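Local coordinates for protein CCMAN5 (Cellulosimicrobium cellulans, PDB 2XSG) that hydrolyses alpha-mannosides as a calcium-binding glycosidase of family GH92 and enables mannose-6-phosphate modification of yeast-produced lysosomal enzymes, at residues A[117-122]-A[132-137]; A[83-88]-A[149-154]; A[154-159]-A[240-245]; A[41-46]-A[57-62]; A[145-150]-A[248-253]. One frame throughout, in Å; residues are numbered along the deposited sequence.

Contact 1: A[117-122]-A[132-137]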
# COMPACT_ATOMS: atom_id res chain seq x y z
N LEU A 117 -18.79 -23.11 -1.72
CA LEU A 117 -19.61 -22.62 -0.62
C LEU A 117 -20.70 -23.62 -0.31
O LEU A 117 -21.31 -24.15 -1.23
CB LEU A 117 -20.23 -21.26 -0.97
CG LEU A 117 -19.27 -20.11 -1.30
CD1 LEU A 117 -20.05 -18.88 -1.88
CD2 LEU A 117 -18.43 -19.74 -0.07
N GLY A 118 -20.91 -23.91 0.97
CA GLY A 118 -22.02 -24.75 1.39
C GLY A 118 -23.34 -24.11 0.99
O GLY A 118 -23.54 -22.89 1.16
N ASN A 119 -24.23 -24.92 0.43
CA ASN A 119 -25.51 -24.41 -0.08
C ASN A 119 -26.35 -23.91 1.10
O ASN A 119 -26.24 -24.43 2.20
CB ASN A 119 -26.23 -25.49 -0.88
CG ASN A 119 -27.47 -24.99 -1.62
OD1 ASN A 119 -28.42 -25.75 -1.80
ND2 ASN A 119 -27.47 -23.71 -2.05
N VAL A 120 -27.17 -22.88 0.85
CA VAL A 120 -28.12 -22.38 1.83
C VAL A 120 -29.49 -22.18 1.16
O VAL A 120 -29.57 -21.77 -0.01
CB VAL A 120 -27.64 -21.08 2.55
CG1 VAL A 120 -26.35 -21.35 3.33
CG2 VAL A 120 -27.43 -19.92 1.55
N ALA A 121 -30.56 -22.49 1.90
CA ALA A 121 -31.93 -22.40 1.37
C ALA A 121 -32.94 -22.14 2.48
O ALA A 121 -32.60 -22.18 3.65
CB ALA A 121 -32.30 -23.68 0.61
N GLY A 122 -34.20 -21.90 2.11
CA GLY A 122 -35.21 -21.47 3.07
C GLY A 122 -35.72 -20.07 2.74
O GLY A 122 -35.41 -19.53 1.68
N GLY A 132 -25.58 -29.88 -0.69
CA GLY A 132 -24.91 -29.50 -1.92
C GLY A 132 -23.99 -28.29 -1.83
O GLY A 132 -23.85 -27.67 -0.77
N THR A 133 -23.38 -27.95 -2.95
CA THR A 133 -22.33 -26.94 -2.98
C THR A 133 -22.60 -25.88 -4.04
O THR A 133 -22.99 -26.21 -5.16
CB THR A 133 -20.95 -27.65 -3.16
OG1 THR A 133 -20.69 -28.42 -1.99
CG2 THR A 133 -19.82 -26.65 -3.35
N ILE A 134 -22.44 -24.61 -3.66
CA ILE A 134 -22.43 -23.54 -4.63
C ILE A 134 -20.96 -23.28 -4.98
O ILE A 134 -20.19 -22.77 -4.15
CB ILE A 134 -23.09 -22.24 -4.11
CG1 ILE A 134 -24.55 -22.48 -3.67
CG2 ILE A 134 -23.00 -21.15 -5.17
CD1 ILE A 134 -25.13 -21.32 -2.84
N GLU A 135 -20.56 -23.68 -6.19
CA GLU A 135 -19.18 -23.49 -6.64
C GLU A 135 -19.09 -22.07 -7.16
O GLU A 135 -19.81 -21.71 -8.07
CB GLU A 135 -18.81 -24.51 -7.73
CG GLU A 135 -18.84 -26.00 -7.29
CD GLU A 135 -17.63 -26.42 -6.43
OE1 GLU A 135 -16.77 -25.58 -6.07
OE2 GLU A 135 -17.56 -27.63 -6.11
N ALA A 136 -18.24 -21.27 -6.54
CA ALA A 136 -18.11 -19.87 -6.91
C ALA A 136 -16.74 -19.62 -7.51
O ALA A 136 -15.72 -19.98 -6.93
CB ALA A 136 -18.33 -19.00 -5.70
N GLU A 137 -16.73 -19.00 -8.67
CA GLU A 137 -15.50 -18.53 -9.28
C GLU A 137 -15.65 -17.04 -9.63
O GLU A 137 -16.64 -16.63 -10.23
CB GLU A 137 -15.24 -19.29 -10.58
CG GLU A 137 -14.88 -20.76 -10.43
CD GLU A 137 -14.99 -21.49 -11.75
OE1 GLU A 137 -13.96 -21.72 -12.39
OE2 GLU A 137 -16.12 -21.78 -12.18
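Leu117 and Ile134 form the closely knit end of this antiparallel pairing, and they are joined by two backbone bonds. Leu117 N donates to Ile134 O at 2.8 Å, with the N-H standing above the carbonyl plane. The return bond, from Ile134 N to Leu117 O, is 2.7 Å long and runs nearly along the C=O axis. Thr133 CA adds a CA-H...O contact to Leu117 O. Both side chains leave on one face of the sheet, where Leu117 CB lies 4.4 Å from Ile134 CB. Leu117 CG is anti to the carbonyl carbon (chi1 -60°), and its CD1 branch ends 4.2 Å from Ala136 CB. Ile134 extends its CG1-CD1 arm across the Asn119 side chain at about a right angle, its CD1 lying 4.2 Å from Asn119 CA. An alanine in place of Ile134 would remove that arm and CG2, and would probably loosen the packing against Asn119.

Toward Gly132 the pairing slackens. Gly118 and Thr133 are a non-hydrogen-bonded pair, and the last link is Asn119 N to Gly132 O at 3.0 Å. Gly132 is solvent-exposed, as is Glu135, whose CB points away from the partner strand. The N-to-C directions of 117-121 and 133-137 make 125°, some 55° short of antiparallel, so the strands splay and Ala121 and Gly122 make no contact with 132-137. On the buried face, Leu117 and Ile134 rest on Pro83 of strand 80-84 and on His99 of strand 99-100, while Ala136 packs on Tyr149 of strand 144-150.

Contact 2: A[83-88]-A[149-154]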
# COMPACT_ATOMS: atom_id res chain seq x y z
N PRO A 83 -24.47 -15.45 -3.47
CA PRO A 83 -25.23 -16.54 -4.07
C PRO A 83 -26.04 -17.30 -3.02
O PRO A 83 -25.55 -17.53 -1.91
CB PRO A 83 -24.14 -17.44 -4.66
CG PRO A 83 -22.98 -17.25 -3.72
CD PRO A 83 -23.04 -15.80 -3.32
N THR A 84 -27.27 -17.67 -3.36
CA THR A 84 -28.14 -18.37 -2.42
C THR A 84 -29.23 -19.16 -3.15
O THR A 84 -29.64 -18.79 -4.26
CB THR A 84 -28.78 -17.41 -1.41
OG1 THR A 84 -29.50 -18.15 -0.43
CG2 THR A 84 -29.72 -16.40 -2.10
N SER A 85 -29.68 -20.26 -2.53
CA SER A 85 -30.83 -21.00 -3.05
C SER A 85 -32.07 -20.65 -2.24
O SER A 85 -33.15 -21.20 -2.47
CB SER A 85 -30.59 -22.51 -3.01
OG SER A 85 -29.45 -22.83 -3.78
N GLY A 86 -31.91 -19.72 -1.31
CA GLY A 86 -33.03 -19.24 -0.51
C GLY A 86 -33.88 -18.22 -1.23
O GLY A 86 -33.55 -17.79 -2.34
N SER A 87 -34.98 -17.84 -0.58
CA SER A 87 -35.96 -16.85 -1.04
C SER A 87 -36.13 -15.75 0.00
O SER A 87 -35.93 -15.98 1.20
CB SER A 87 -37.33 -17.52 -1.22
OG SER A 87 -37.28 -18.47 -2.28
N TYR A 88 -36.54 -14.57 -0.44
CA TYR A 88 -36.78 -13.43 0.47
C TYR A 88 -38.14 -12.76 0.23
O TYR A 88 -38.65 -12.76 -0.89
CB TYR A 88 -35.65 -12.40 0.34
CG TYR A 88 -34.30 -12.89 0.83
CD1 TYR A 88 -33.35 -13.41 -0.06
CD2 TYR A 88 -33.96 -12.84 2.19
CE1 TYR A 88 -32.09 -13.85 0.39
CE2 TYR A 88 -32.72 -13.29 2.64
CZ TYR A 88 -31.79 -13.79 1.74
OH TYR A 88 -30.58 -14.22 2.20
N TYR A 149 -21.04 -19.05 -11.21
CA TYR A 149 -21.58 -19.87 -10.12
C TYR A 149 -22.20 -21.16 -10.63
O TYR A 149 -22.92 -21.15 -11.64
CB TYR A 149 -22.64 -19.10 -9.33
CG TYR A 149 -22.11 -17.88 -8.63
CD1 TYR A 149 -22.31 -16.61 -9.17
CD2 TYR A 149 -21.40 -17.99 -7.44
CE1 TYR A 149 -21.82 -15.48 -8.54
CE2 TYR A 149 -20.90 -16.87 -6.80
CZ TYR A 149 -21.10 -15.62 -7.36
OH TYR A 149 -20.61 -14.49 -6.74
N ALA A 150 -21.95 -22.26 -9.93
CA ALA A 150 -22.66 -23.52 -10.18
C ALA A 150 -23.48 -23.92 -8.97
O ALA A 150 -22.92 -24.24 -7.93
CB ALA A 150 -21.67 -24.65 -10.56
N PHE A 151 -24.81 -23.92 -9.10
CA PHE A 151 -25.71 -24.27 -7.99
C PHE A 151 -26.13 -25.74 -8.06
O PHE A 151 -26.13 -26.31 -9.14
CB PHE A 151 -26.98 -23.41 -8.07
CG PHE A 151 -26.77 -21.98 -7.66
CD1 PHE A 151 -26.13 -21.09 -8.51
CD2 PHE A 151 -27.25 -21.51 -6.44
CE1 PHE A 151 -25.95 -19.74 -8.15
CE2 PHE A 151 -27.09 -20.18 -6.06
CZ PHE A 151 -26.43 -19.30 -6.92
N PRO A 152 -26.49 -26.35 -6.91
CA PRO A 152 -26.88 -27.77 -7.03
C PRO A 152 -28.10 -27.96 -7.95
O PRO A 152 -28.99 -27.11 -8.00
CB PRO A 152 -27.22 -28.17 -5.59
CG PRO A 152 -26.44 -27.19 -4.72
CD PRO A 152 -26.46 -25.90 -5.51
N ALA A 153 -28.13 -29.07 -8.67
CA ALA A 153 -29.29 -29.38 -9.51
C ALA A 153 -30.60 -29.27 -8.71
O ALA A 153 -30.68 -29.70 -7.57
CB ALA A 153 -29.15 -30.75 -10.15
N GLY A 154 -31.62 -28.67 -9.31
CA GLY A 154 -32.90 -28.57 -8.62
C GLY A 154 -33.05 -27.29 -7.82
O GLY A 154 -34.16 -26.92 -7.44
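Two facing sheets meet here, consistent with the beta-sandwich expected of a GH92 N-terminal domain: the end of strand 80-84 lies against the end of strand 144-150. Pro83 supplies the bump. Its CB stands over one face of the Tyr149 ring, 4.2 Å from the centroid and 26° off the normal, a CH-pi contact. Beside it, Pro83 CG is 3.7 Å from Tyr149 CE2. The same CB also touches Phe151 CZ at 3.7 Å, so the proline is shared by two aromatic side chains.

Phe151, with CG anti to its carbonyl carbon (chi1 -74°), reaches on along the strand end. Its CE2 lies 3.4 Å from Thr84 O, and Ser85 OG sits at the ring edge, 3.7 Å from CD2, while its polar partner is the side-chain amide of Asn119. Thr84 itself turns the chain: its OG1 accepts from Gly86 N at 3.0 Å, an ST turn. An alanine replacing Phe151 would strip the ring from Pro83 and Ser85 and would probably leave this end of the interface poorly packed.

Ile134 of strand 133-140 backs both Pro83 and Phe151, while Leu159 of strand 158-162 packs on Pro83 and Tyr149.

Contact 3: A[154-159]-A[240-245]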
# COMPACT_ATOMS: atom_id res chain seq x y z
N GLY A 154 -31.62 -28.67 -9.31
CA GLY A 154 -32.90 -28.57 -8.62
C GLY A 154 -33.05 -27.29 -7.82
O GLY A 154 -34.16 -26.92 -7.44
N SER A 155 -31.93 -26.61 -7.55
CA SER A 155 -31.98 -25.30 -6.90
C SER A 155 -32.68 -24.25 -7.75
O SER A 155 -32.61 -24.29 -8.96
CB SER A 155 -30.57 -24.80 -6.64
OG SER A 155 -29.93 -25.60 -5.68
N THR A 156 -33.34 -23.29 -7.09
CA THR A 156 -33.67 -22.01 -7.71
C THR A 156 -32.54 -21.01 -7.37
O THR A 156 -32.51 -20.46 -6.26
CB THR A 156 -35.02 -21.45 -7.19
OG1 THR A 156 -36.05 -22.42 -7.33
CG2 THR A 156 -35.43 -20.18 -7.96
N PRO A 157 -31.60 -20.78 -8.31
CA PRO A 157 -30.46 -19.90 -8.05
C PRO A 157 -30.89 -18.45 -7.85
O PRO A 157 -31.85 -17.97 -8.48
CB PRO A 157 -29.62 -20.00 -9.33
CG PRO A 157 -30.08 -21.27 -10.00
CD PRO A 157 -31.56 -21.28 -9.70
N SER A 158 -30.18 -17.77 -6.97
CA SER A 158 -30.43 -16.36 -6.76
C SER A 158 -29.13 -15.65 -6.37
O SER A 158 -28.24 -16.24 -5.74
CB SER A 158 -31.52 -16.18 -5.69
OG SER A 158 -31.60 -14.84 -5.29
N LEU A 159 -29.02 -14.39 -6.76
CA LEU A 159 -27.90 -13.57 -6.33
C LEU A 159 -28.49 -12.34 -5.69
O LEU A 159 -29.31 -11.65 -6.30
CB LEU A 159 -27.01 -13.18 -7.52
CG LEU A 159 -26.29 -14.29 -8.28
CD1 LEU A 159 -25.47 -13.72 -9.42
CD2 LEU A 159 -25.37 -15.08 -7.36
N PHE A 240 -33.10 -16.71 -10.84
CA PHE A 240 -32.89 -17.41 -12.10
C PHE A 240 -33.76 -18.67 -12.21
O PHE A 240 -34.31 -19.15 -11.22
CB PHE A 240 -31.40 -17.77 -12.25
CG PHE A 240 -30.49 -16.60 -12.15
CD1 PHE A 240 -30.07 -16.11 -10.91
CD2 PHE A 240 -30.08 -15.92 -13.30
CE1 PHE A 240 -29.24 -14.99 -10.82
CE2 PHE A 240 -29.24 -14.81 -13.22
CZ PHE A 240 -28.82 -14.34 -11.98
N ASP A 241 -33.87 -19.18 -13.43
CA ASP A 241 -34.55 -20.45 -13.66
C ASP A 241 -33.70 -21.64 -13.17
O ASP A 241 -32.49 -21.68 -13.41
CB ASP A 241 -34.86 -20.63 -15.15
CG ASP A 241 -35.95 -21.65 -15.39
OD1 ASP A 241 -37.12 -21.24 -15.58
OD2 ASP A 241 -35.66 -22.87 -15.35
N PRO A 242 -34.33 -22.63 -12.50
CA PRO A 242 -33.62 -23.85 -12.10
C PRO A 242 -32.88 -24.52 -13.24
O PRO A 242 -31.88 -25.18 -13.00
CB PRO A 242 -34.75 -24.76 -11.60
CG PRO A 242 -35.77 -23.80 -11.07
CD PRO A 242 -35.74 -22.65 -12.05
N ALA A 243 -33.33 -24.35 -14.48
CA ALA A 243 -32.63 -24.94 -15.62
C ALA A 243 -31.21 -24.35 -15.83
O ALA A 243 -30.34 -24.99 -16.44
CB ALA A 243 -33.46 -24.80 -16.89
N ASP A 244 -30.97 -23.16 -15.29
CA ASP A 244 -29.66 -22.52 -15.43
C ASP A 244 -28.73 -22.73 -14.25
O ASP A 244 -27.65 -22.15 -14.19
CB ASP A 244 -29.84 -21.02 -15.65
CG ASP A 244 -30.21 -20.70 -17.07
OD1 ASP A 244 -29.59 -21.27 -17.99
OD2 ASP A 244 -31.11 -19.87 -17.26
N ALA A 245 -29.15 -23.58 -13.31
CA ALA A 245 -28.40 -23.81 -12.08
C ALA A 245 -26.94 -24.19 -12.31
O ALA A 245 -26.07 -23.79 -11.52
CB ALA A 245 -29.10 -24.86 -11.23
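The ring of Pro157 is the main bump, and the bend of 240-245 is the hollow that takes it. Pro157 CB meets Phe240 CB at 4.1 Å on one flank of the hollow. Further round, Pro157 CG lies 3.7 Å from Ala245 CA and nearly as close to its CB, and Pro157 CD faces the carbonyl oxygens of Phe240 and Asp241. The proline is thus wrapped by the start, middle and end of the partner segment.

A second bump, the Phe240 ring, runs across toward Leu159. Its CG is anti to the carbonyl carbon (chi1 -56°), which turns the ring so that its edge lies against the backbone: Pro157 O and Ser158 CA are both near the ring plane. Leu159 crosses it obliquely, CG to CE1 4.0 Å. The backbones are tied at this point by Phe240 N to Pro157 O, 3.0 Å and almost straight at 173°.

On the more exposed side Pro242 lies side by side with Thr156, its CG 4.0 Å from Thr156 OG1. Pro242 CA also approaches Ser155 O at 3.3 Å, a CA-H...O contact; that oxygen is buried here with no hydrogen-bonding partner in the model.

The hollow keeps its curve through Asp241, whose OD2 accepts from Ala243 N at 2.9 Å with its anti lone pair, while its carbonyl O accepts from Asp244 N. This is an Asx turn opening a short 3-10 segment, placed where strand 235-240 leaves its antiparallel neighbour 158-162 and the chain heads for strand 248-255.

Contact 4: A[41-46]-A[57-62]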
# COMPACT_ATOMS: atom_id res chain seq x y z
N PRO A 41 -13.81 -12.04 -1.50
CA PRO A 41 -14.73 -12.79 -0.68
C PRO A 41 -14.90 -12.09 0.66
O PRO A 41 -13.96 -11.43 1.11
CB PRO A 41 -14.00 -14.14 -0.47
CG PRO A 41 -12.53 -13.83 -0.74
CD PRO A 41 -12.61 -12.82 -1.84
N ARG A 42 -16.07 -12.22 1.30
CA ARG A 42 -16.31 -11.65 2.62
C ARG A 42 -16.55 -12.72 3.67
O ARG A 42 -17.55 -13.43 3.60
CB ARG A 42 -17.51 -10.71 2.59
CG ARG A 42 -17.61 -9.78 3.81
CD ARG A 42 -18.55 -8.60 3.49
NE ARG A 42 -18.44 -7.48 4.44
CZ ARG A 42 -17.48 -6.56 4.42
NH1 ARG A 42 -16.50 -6.63 3.53
NH2 ARG A 42 -17.48 -5.57 5.32
N THR A 43 -15.67 -12.82 4.65
CA THR A 43 -15.89 -13.83 5.70
C THR A 43 -16.93 -13.35 6.72
O THR A 43 -17.24 -12.17 6.80
CB THR A 43 -14.59 -14.27 6.42
OG1 THR A 43 -13.96 -13.16 7.07
CG2 THR A 43 -13.62 -14.90 5.44
N THR A 44 -17.47 -14.29 7.50
CA THR A 44 -18.42 -13.95 8.56
C THR A 44 -18.27 -14.98 9.68
O THR A 44 -17.96 -16.14 9.40
CB THR A 44 -19.87 -13.91 8.01
OG1 THR A 44 -20.78 -13.70 9.09
CG2 THR A 44 -20.22 -15.20 7.26
N PRO A 45 -18.47 -14.57 10.95
CA PRO A 45 -18.81 -13.23 11.45
C PRO A 45 -17.61 -12.30 11.58
O PRO A 45 -17.78 -11.09 11.78
CB PRO A 45 -19.38 -13.53 12.84
CG PRO A 45 -18.62 -14.73 13.29
CD PRO A 45 -18.36 -15.55 12.05
N GLY A 46 -16.40 -12.85 11.49
CA GLY A 46 -15.17 -12.04 11.59
C GLY A 46 -14.59 -11.77 10.21
O GLY A 46 -14.87 -12.48 9.25
N SER A 57 -14.51 -19.41 8.84
CA SER A 57 -14.96 -20.62 8.18
C SER A 57 -16.31 -20.45 7.49
O SER A 57 -16.91 -21.43 7.02
CB SER A 57 -14.99 -21.79 9.17
OG SER A 57 -15.82 -21.49 10.28
N LYS A 58 -16.77 -19.20 7.41
CA LYS A 58 -17.94 -18.87 6.61
C LYS A 58 -17.70 -17.66 5.73
O LYS A 58 -16.96 -16.75 6.10
CB LYS A 58 -19.17 -18.66 7.49
CG LYS A 58 -19.70 -19.96 8.07
CD LYS A 58 -20.54 -19.71 9.28
CE LYS A 58 -20.98 -21.03 9.89
NZ LYS A 58 -21.76 -20.77 11.11
N ILE A 59 -18.32 -17.69 4.56
CA ILE A 59 -18.29 -16.61 3.60
C ILE A 59 -19.72 -16.26 3.21
O ILE A 59 -20.54 -17.14 2.97
CB ILE A 59 -17.47 -17.03 2.35
CG1 ILE A 59 -15.97 -17.02 2.68
CG2 ILE A 59 -17.82 -16.16 1.12
CD1 ILE A 59 -15.05 -17.39 1.53
N SER A 60 -20.00 -14.97 3.17
CA SER A 60 -21.28 -14.49 2.67
C SER A 60 -21.20 -14.38 1.15
O SER A 60 -21.75 -15.23 0.44
CB SER A 60 -21.62 -13.15 3.35
OG SER A 60 -20.54 -12.24 3.17
N GLY A 61 -20.46 -13.40 0.63
CA GLY A 61 -20.34 -13.19 -0.82
C GLY A 61 -19.11 -12.40 -1.26
O GLY A 61 -18.08 -12.42 -0.59
N PHE A 62 -19.23 -11.69 -2.38
CA PHE A 62 -18.11 -10.92 -2.94
C PHE A 62 -18.41 -9.42 -3.04
O PHE A 62 -19.46 -9.03 -3.54
CB PHE A 62 -17.74 -11.47 -4.32
CG PHE A 62 -17.36 -12.92 -4.29
CD1 PHE A 62 -16.04 -13.29 -4.05
CD2 PHE A 62 -18.32 -13.92 -4.47
CE1 PHE A 62 -15.66 -14.61 -4.01
CE2 PHE A 62 -17.95 -15.27 -4.43
CZ PHE A 62 -16.61 -15.61 -4.19
O HOH W 1 -16.48 -18.23 10.37
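Arg42 carries two of the three backbone hydrogen bonds between the strands. Ser60 N donates to Arg42 O at 2.9 Å, nearly along the C=O axis, and Ile59 CA adds a CA-H...O contact to the same oxygen. Arg42 N donates to Gly61 O at 2.8 Å, with a bent N-H...O angle of 137°. The third bond runs from Thr44 N to Lys58 O at 2.9 Å, the donor well above the carbonyl plane. Ser60 OG, held between the backbone N and the carbonyl carbon (chi1 54°), lies alongside the arginine, 3.4 Å from its CB.

On one face Pro41 CB touches Phe62 CE1 at 3.9 Å and Ile59 CD1 at a similar distance, the proline and phenylalanine rings crossing obliquely. Thr44 CG2 meets Lys58 CB on the other face. Arg42 alone stands opposite both Ser60 and Gly61, so the register slips by one between the non-hydrogen-bonded pairs Pro41-Phe62 and Thr43-Ile59: a beta bulge in an antiparallel pair.

Further out, a water donates to Thr44 O (2.7 Å) and accepts from Ser57 N, extending the pairing past the strand end. Thr43 OG1 gives a very short bond, 2.5 Å, to Gly46 O on an in-plane lone pair, and also bonds Asp53 N. The extended Arg42 chain leads its guanidinium away to Asn167 OD1. Behind the apolar face, Tyr113 covers Pro41 and Ile59, and Phe62 packs on Ala136 and Val138 of strand 133-140.

Contact 5: A[145-150]-A[248-253]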
# COMPACT_ATOMS: atom_id res chain seq x y z
N GLY A 145 -15.41 -6.97 -12.42
CA GLY A 145 -15.40 -8.23 -11.72
C GLY A 145 -16.37 -9.17 -12.40
O GLY A 145 -17.52 -8.80 -12.66
N VAL A 146 -15.91 -10.39 -12.69
CA VAL A 146 -16.79 -11.38 -13.31
C VAL A 146 -16.96 -12.55 -12.39
O VAL A 146 -16.01 -12.92 -11.67
CB VAL A 146 -16.33 -11.85 -14.73
CG1 VAL A 146 -16.35 -10.67 -15.67
CG2 VAL A 146 -14.93 -12.52 -14.71
N HIS A 147 -18.17 -13.09 -12.42
CA HIS A 147 -18.62 -14.19 -11.56
C HIS A 147 -19.13 -15.36 -12.41
O HIS A 147 -19.86 -15.16 -13.41
CB HIS A 147 -19.79 -13.75 -10.69
CG HIS A 147 -19.50 -12.56 -9.83
ND1 HIS A 147 -19.65 -12.59 -8.45
CD2 HIS A 147 -19.12 -11.30 -10.14
CE1 HIS A 147 -19.34 -11.41 -7.95
NE2 HIS A 147 -19.02 -10.60 -8.95
N ARG A 148 -18.75 -16.58 -12.01
CA ARG A 148 -19.38 -17.81 -12.50
C ARG A 148 -19.75 -18.73 -11.32
O ARG A 148 -18.87 -19.13 -10.54
CB ARG A 148 -18.46 -18.56 -13.47
CG ARG A 148 -19.11 -19.79 -14.09
CD ARG A 148 -18.24 -20.36 -15.19
NE ARG A 148 -16.89 -20.69 -14.72
CZ ARG A 148 -15.86 -20.85 -15.54
NH1 ARG A 148 -16.03 -20.69 -16.85
NH2 ARG A 148 -14.66 -21.16 -15.05
N TYR A 149 -21.04 -19.05 -11.21
CA TYR A 149 -21.58 -19.87 -10.12
C TYR A 149 -22.20 -21.16 -10.63
O TYR A 149 -22.92 -21.15 -11.64
CB TYR A 149 -22.64 -19.10 -9.33
CG TYR A 149 -22.11 -17.88 -8.63
CD1 TYR A 149 -22.31 -16.61 -9.17
CD2 TYR A 149 -21.40 -17.99 -7.44
CE1 TYR A 149 -21.82 -15.48 -8.54
CE2 TYR A 149 -20.90 -16.87 -6.80
CZ TYR A 149 -21.10 -15.62 -7.36
OH TYR A 149 -20.61 -14.49 -6.74
N ALA A 150 -21.95 -22.26 -9.93
CA ALA A 150 -22.66 -23.52 -10.18
C ALA A 150 -23.48 -23.92 -8.97
O ALA A 150 -22.92 -24.24 -7.93
CB ALA A 150 -21.67 -24.65 -10.56
N ILE A 248 -24.49 -19.79 -13.67
CA ILE A 248 -24.99 -18.44 -13.43
C ILE A 248 -23.82 -17.45 -13.51
O ILE A 248 -22.88 -17.51 -12.72
CB ILE A 248 -25.68 -18.34 -12.05
CG1 ILE A 248 -26.83 -19.36 -11.93
CG2 ILE A 248 -26.18 -16.91 -11.80
CD1 ILE A 248 -27.97 -19.17 -12.97
N GLY A 249 -23.88 -16.54 -14.46
CA GLY A 249 -22.81 -15.56 -14.71
C GLY A 249 -23.23 -14.12 -14.42
O GLY A 249 -24.40 -13.75 -14.54
N LEU A 250 -22.26 -13.30 -14.01
CA LEU A 250 -22.51 -11.91 -13.68
C LEU A 250 -21.26 -11.12 -14.01
O LEU A 250 -20.15 -11.61 -13.80
CB LEU A 250 -22.84 -11.76 -12.19
CG LEU A 250 -23.38 -10.38 -11.79
CD1 LEU A 250 -24.84 -10.33 -12.15
CD2 LEU A 250 -23.17 -10.09 -10.31
N GLN A 251 -21.45 -9.91 -14.53
CA GLN A 251 -20.34 -9.04 -14.89
C GLN A 251 -20.59 -7.67 -14.31
O GLN A 251 -21.62 -7.06 -14.57
CB GLN A 251 -20.17 -8.98 -16.42
CG GLN A 251 -19.93 -10.35 -17.10
CD GLN A 251 -19.54 -10.22 -18.55
OE1 GLN A 251 -18.78 -11.04 -19.09
NE2 GLN A 251 -20.03 -9.18 -19.20
N VAL A 252 -19.66 -7.19 -13.49
CA VAL A 252 -19.81 -5.92 -12.78
C VAL A 252 -18.67 -4.99 -13.18
O VAL A 252 -17.50 -5.37 -13.05
CB VAL A 252 -19.75 -6.13 -11.24
CG1 VAL A 252 -19.96 -4.81 -10.50
CG2 VAL A 252 -20.76 -7.19 -10.77
N THR A 253 -18.99 -3.79 -13.64
CA THR A 253 -17.94 -2.83 -13.99
C THR A 253 -18.15 -1.51 -13.23
O THR A 253 -19.30 -1.08 -13.06
CB THR A 253 -17.87 -2.61 -15.52
OG1 THR A 253 -17.61 -3.86 -16.16
CG2 THR A 253 -16.76 -1.64 -15.90
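Leu250 O is gripped twice from across the strand pair: by His147 N, a 2.8 Å hydrogen bond lying in the carbonyl plane with an N-H...O angle of 160°, and by Val146 CA, through a CA-H...O contact at 3.4 Å. The setting is a regular antiparallel sheet, in which segments 145-150 and 248-253 run at 170° to each other. Hydrogen-bonded pairs (Gly145-Val252, His147-Leu250, Tyr149-Ile248) alternate with non-hydrogen-bonded ones (Val146-Gln251, Arg148-Gly249). Each hydrogen-bonded pair carries two N-H...O bonds, six in all. The longest is Leu250 N to His147 O at 3.1 Å, where the donor stands above the carbonyl plane.

Alternation also sorts the side chains. Val146, Arg148 and Gln251 share one face, where Val146 CG1 lies 3.9 Å from Gln251 CG and the two side chains point the same way. Helix 275-290 covers this face, with Phe275 on Val146 and Arg148. The guanidinium of Arg148 has two acidic partners, Glu137 and Asp276, both at NH2, which probably help hold it in place.

His147 and Leu250 turn to the other face, onto Val81 of strand 80-84, and Ile248 on the same face packs on Phe151 and Pro157. His147 and Leu250 lie side by side, CB to CB 3.9 Å. Leu250 CD2 stands 4.2 Å above one face of the imidazole, offset toward its rim. Both ring nitrogens of His147 are engaged, NE2 with His64 NE2 and ND1 with Tyr149 OH, so the ring's rotation is fixed from both sides; the ND1 to OH distance is 2.7 Å, and either atom could be the donor.

All five contacts fall in the N-terminal family region. Contacts 1, 2 and 3 cluster tightly: the centre of contact 2 lies about 6 Å from those of contacts 1 and 3. Contact 2 shares Tyr149 and Ala150 with contact 5 and Gly154 with contact 3; Phe151 N bonds Ala245 O. Strands 133-140 and 144-150 join contact 1 to contact 5, where Glu137 OE1 meets Arg148 NH2 at 2.8 Å. Contact 4 reaches this group through Phe62 CD2, 3.3 Å from Tyr149 OH, but its nearest atoms stay about 8 Å from contact 3. The calcium ligands Asn588, Glu589 and Asp662 belong to none of the five.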